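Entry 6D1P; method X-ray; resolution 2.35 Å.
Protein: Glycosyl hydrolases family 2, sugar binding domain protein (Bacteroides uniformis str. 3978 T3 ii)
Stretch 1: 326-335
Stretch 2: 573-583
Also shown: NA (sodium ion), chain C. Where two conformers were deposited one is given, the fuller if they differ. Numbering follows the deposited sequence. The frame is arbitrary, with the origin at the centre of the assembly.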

# COMPACT_ATOMS: atom_id res chain seq x y z
N ARG A 326 -32.60 6.78 26.31
CA ARG A 326 -32.72 7.17 24.91
C ARG A 326 -31.29 7.14 24.37
O ARG A 326 -30.52 8.09 24.52
N GLY A 327 -30.91 6.00 23.79
CA GLY A 327 -29.51 5.79 23.46
C GLY A 327 -29.14 5.77 22.00
O GLY A 327 -29.97 5.51 21.13
N THR A 328 -27.87 6.06 21.73
CA THR A 328 -27.26 5.90 20.41
C THR A 328 -25.90 5.21 20.59
O THR A 328 -25.51 4.83 21.71
N HIS A 329 -25.20 4.98 19.48
CA HIS A 329 -23.79 4.61 19.51
C HIS A 329 -22.99 5.60 18.66
O HIS A 329 -23.55 6.33 17.83
N ARG A 330 -21.68 5.57 18.85
CA ARG A 330 -20.74 6.25 17.97
C ARG A 330 -19.50 5.38 17.82
O ARG A 330 -19.14 4.64 18.75
N HIS A 331 -18.88 5.44 16.65
CA HIS A 331 -17.59 4.81 16.41
C HIS A 331 -16.51 5.88 16.46
O HIS A 331 -16.79 7.07 16.31
N GLU A 332 -15.27 5.46 16.68
CA GLU A 332 -14.16 6.41 16.58
C GLU A 332 -13.71 6.43 15.12
O GLU A 332 -12.75 5.78 14.70
N ASP A 333 -14.45 7.22 14.34
CA ASP A 333 -14.44 7.23 12.89
C ASP A 333 -15.04 8.55 12.44
O ASP A 333 -16.06 8.99 13.00
N HIS A 334 -14.42 9.19 11.45
CA HIS A 334 -14.96 10.42 10.90
C HIS A 334 -14.36 10.66 9.52
O HIS A 334 -13.25 10.20 9.22
N ALA A 335 -15.11 11.38 8.69
CA ALA A 335 -14.73 11.63 7.30
C ALA A 335 -13.36 12.30 7.20
O ALA A 335 -13.10 13.30 7.86
N SER A 573 -33.24 1.76 25.05
CA SER A 573 -32.53 1.20 23.91
C SER A 573 -31.44 2.15 23.45
O SER A 573 -31.38 3.32 23.85
N LEU A 574 -30.57 1.63 22.57
CA LEU A 574 -29.58 2.41 21.84
C LEU A 574 -29.72 2.05 20.37
O LEU A 574 -29.42 0.92 19.98
N PHE A 575 -30.17 2.99 19.54
CA PHE A 575 -30.19 2.68 18.13
C PHE A 575 -28.77 2.69 17.59
O PHE A 575 -27.87 3.31 18.16
N TRP A 576 -28.55 1.92 16.53
CA TRP A 576 -27.26 1.84 15.84
C TRP A 576 -27.48 2.45 14.47
O TRP A 576 -28.16 1.86 13.62
N THR A 577 -26.92 3.63 14.23
CA THR A 577 -25.94 4.28 15.09
C THR A 577 -26.07 5.76 14.79
O THR A 577 -26.87 6.15 13.92
N PHE A 578 -25.32 6.61 15.50
CA PHE A 578 -25.50 8.05 15.30
C PHE A 578 -25.07 8.49 13.91
O PHE A 578 -25.81 9.22 13.22
N LYS A 579 -23.89 8.04 13.47
CA LYS A 579 -23.20 8.59 12.31
C LYS A 579 -22.71 7.48 11.39
O LYS A 579 -22.14 6.48 11.85
N ASP A 580 -22.95 7.64 10.08
CA ASP A 580 -22.33 6.80 9.07
C ASP A 580 -20.85 6.64 9.36
O ASP A 580 -20.16 7.62 9.65
N PHE A 581 -20.36 5.41 9.29
CA PHE A 581 -18.96 5.15 9.59
C PHE A 581 -18.43 4.10 8.64
O PHE A 581 -19.19 3.34 8.03
N SER A 582 -17.11 4.06 8.50
CA SER A 582 -16.50 3.14 7.55
C SER A 582 -16.42 1.73 8.13
O SER A 582 -16.10 1.52 9.30
N THR A 583 -16.70 0.74 7.27
CA THR A 583 -16.56 -0.64 7.64
C THR A 583 -15.92 -1.39 6.48
O THR A 583 -16.26 -1.13 5.32

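The two stretches, at least 245 residues apart in sequence wherever they touch, bury 888 Å² between them. They begin as parallel strands, with Arg326 bridged to Ser573 and Gly327 to Leu574. The side chains of Arg326 and Ser573 lie on one face of the sheet and that of Leu574 on the other. Gly327 and Leu574 come very close, CA to CA 3.8 Å, and the coordinates explain why a glycine fits there: an ideal CB on Gly327 would lie 2.6 Å from both Leu574 CG and Ser573 O. The main chains are joined by a weak bond from Gly327 N to Ser573 O (2.7 Å, 126° at the hydrogen) and better ones from Phe575 N to Gly327 O (3.0 Å, 144°) and from Phe578 N to His329 O (2.9 Å, 155°).

Hydrogen bonds involving side chains begin with His329, whose m rotamer brings ND1 to 2.9 Å from Phe575 O, with an angle of 155° at the hydrogen; the acceptor lies near the ring plane, as a ring N-H requires. Thr577, which follows a cis peptide bond, has a t rotamer that places OG1 2.9 Å from the same His329 O that Phe578 N reaches. Further along, Asp333 points toward stretch 2 with chi1 at 175° (t), and its carboxylate straddles Ser582 N: OD1 and OD2 each lie 3.3 Å from that nitrogen, in two weak bonds. Lys579 leaves its backbone sideways, but its chain, t at chi1 and chi2, bent at chi3 (72°, p) and t at chi4, ends with NZ nearer stretch 1, to donate to His334 ND1 at 3.1 Å, near the plane of that ring. The CB of His334 points away, yet its ring end returns to make this contact.

Aromatic and nonpolar side chains make a second group of contacts. Trp576, t at chi1, directs its edge toward the face of His329; the centroid of its six-membered ring is 4.6 Å from that of the imidazole, the planes meet at 57°, and the closest atoms are Trp576 CE3 and His329 CG at 3.3 Å. His331 points toward stretch 2 with chi1 between wells at -98°. Its edge approaches the face of Phe581 (p), with centroids 4.2 Å apart, planes at 50° and His331 CD2 3.3 Å from Phe581 CE2, while its NE2 lies 3.4 Å from Trp576 CZ2. Thr328, t, sets its CB over the face of the Phe575 ring, 4.2 Å from the centroid and 28° off the normal. The methyl carbon Leu574 CD2 approaches the carbonyl oxygen Thr328 O at 3.4 Å.

A sodium ion and two waters complete the contact. The ion binds Asp333 O and Asp333 OD2, both at 3.0 Å, Asp580 O at 2.7 Å and water 2 at 2.8 Å, so it draws on both stretches. Water 2 also accepts from His331 N at 3.0 Å. Water 1 lies 2.5 Å from His331 O and accepts from Lys579 NZ at 3.0 Å, so it links the stretches.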

# COMPACT_ATOMS: atom_id res chain seq x y z
CB ARG A 326 -33.39 8.54 24.78
CG ARG A 326 -34.65 8.68 25.68
CD ARG A 326 -35.42 10.03 25.51
NE ARG A 326 -34.62 11.26 25.72
CZ ARG A 326 -34.48 11.93 26.88
NH1 ARG A 326 -35.09 11.52 27.99
NH2 ARG A 326 -33.71 13.02 26.92
CB THR A 328 -27.15 7.27 19.70
OG1 THR A 328 -26.99 7.09 18.28
CG2 THR A 328 -26.02 8.13 20.25
CB HIS A 329 -23.49 3.21 18.94
CG HIS A 329 -24.28 2.09 19.52
ND1 HIS A 329 -25.62 1.91 19.27
CD2 HIS A 329 -23.89 1.02 20.25
CE1 HIS A 329 -26.03 0.81 19.86
NE2 HIS A 329 -25.00 0.24 20.46
CB ARG A 330 -20.34 7.64 18.50
CG ARG A 330 -19.39 7.58 19.69
CD ARG A 330 -18.95 8.95 20.20
NE ARG A 330 -18.21 9.73 19.21
CZ ARG A 330 -16.91 9.59 18.96
NH1 ARG A 330 -16.19 8.71 19.63
NH2 ARG A 330 -16.33 10.36 18.05
CB HIS A 331 -17.55 4.10 15.05
CG HIS A 331 -17.80 2.63 15.11
ND1 HIS A 331 -17.00 1.77 15.83
CD2 HIS A 331 -18.75 1.86 14.53
CE1 HIS A 331 -17.45 0.53 15.70
NE2 HIS A 331 -18.51 0.56 14.91
CB GLU A 332 -13.05 6.07 17.57
CG GLU A 332 -13.39 6.62 18.97
CD GLU A 332 -12.24 6.55 19.95
OE1 GLU A 332 -11.24 5.85 19.66
OE2 GLU A 332 -12.34 7.21 21.02
CB ASP A 333 -15.25 6.04 12.34
CG ASP A 333 -15.38 6.04 10.82
OD1 ASP A 333 -14.58 5.37 10.14
OD2 ASP A 333 -16.29 6.71 10.28
CB HIS A 334 -14.69 11.63 11.80
CG HIS A 334 -15.52 12.82 11.46
ND1 HIS A 334 -16.70 13.12 12.10
CD2 HIS A 334 -15.37 13.77 10.49
CE1 HIS A 334 -17.23 14.21 11.58
NE2 HIS A 334 -16.44 14.62 10.60
CB ALA A 335 -15.79 12.50 6.62
CB SER A 573 -33.48 0.91 22.77
OG SER A 573 -33.93 2.13 22.22
CB LEU A 574 -28.16 2.14 22.32
CG LEU A 574 -28.00 2.14 23.84
CD1 LEU A 574 -27.92 0.71 24.40
CD2 LEU A 574 -26.79 2.95 24.25
CB PHE A 575 -31.11 3.63 17.35
CG PHE A 575 -30.57 5.02 17.14
CD1 PHE A 575 -30.87 6.04 18.04
CD2 PHE A 575 -29.84 5.33 15.98
CE1 PHE A 575 -30.40 7.35 17.82
CE2 PHE A 575 -29.35 6.63 15.76
CZ PHE A 575 -29.64 7.64 16.67
CB TRP A 576 -26.76 0.40 15.74
CG TRP A 576 -25.40 0.26 15.07
CD1 TRP A 576 -25.13 0.31 13.74
CD2 TRP A 576 -24.15 0.05 15.73
NE1 TRP A 576 -23.79 0.17 13.52
CE2 TRP A 576 -23.15 0.01 14.73
CE3 TRP A 576 -23.77 -0.10 17.07
CZ2 TRP A 576 -21.80 -0.20 15.01
CZ3 TRP A 576 -22.42 -0.29 17.36
CH2 TRP A 576 -21.45 -0.34 16.34
CB THR A 577 -24.47 3.77 14.82
OG1 THR A 577 -23.56 4.34 15.77
CG2 THR A 577 -24.01 4.09 13.39
CB PHE A 578 -24.74 8.85 16.36
CG PHE A 578 -24.86 10.34 16.18
CD1 PHE A 578 -26.10 10.98 16.33
CD2 PHE A 578 -23.75 11.11 15.85
CE1 PHE A 578 -26.22 12.37 16.15
CE2 PHE A 578 -23.85 12.49 15.67
CZ PHE A 578 -25.09 13.13 15.81
CB LYS A 579 -22.02 9.46 12.76
CG LYS A 579 -21.38 10.29 11.67
CD LYS A 579 -20.43 11.34 12.26
CE LYS A 579 -19.16 10.66 12.80
NZ LYS A 579 -18.61 11.51 13.87
CB ASP A 580 -22.52 7.41 7.68
CG ASP A 580 -23.93 7.30 7.17
OD1 ASP A 580 -24.79 6.79 7.91
OD2 ASP A 580 -24.18 7.73 6.00
CB PHE A 581 -18.79 4.70 11.05
CG PHE A 581 -19.33 3.33 11.31
CD1 PHE A 581 -20.66 3.16 11.63
CD2 PHE A 581 -18.50 2.21 11.19
CE1 PHE A 581 -21.17 1.89 11.85
CE2 PHE A 581 -19.00 0.95 11.40
CZ PHE A 581 -20.34 0.78 11.75
CB SER A 582 -15.09 3.59 7.19
OG SER A 582 -14.47 2.64 6.33
CB THR A 583 -17.90 -1.29 7.98
OG1 THR A 583 -17.71 -2.70 8.09
CG2 THR A 583 -18.92 -1.00 6.90
NA NA C . -18.54 8.07 11.71
O HOH W 1 -18.19 9.02 15.55
O HOH W 2 -19.38 7.15 14.23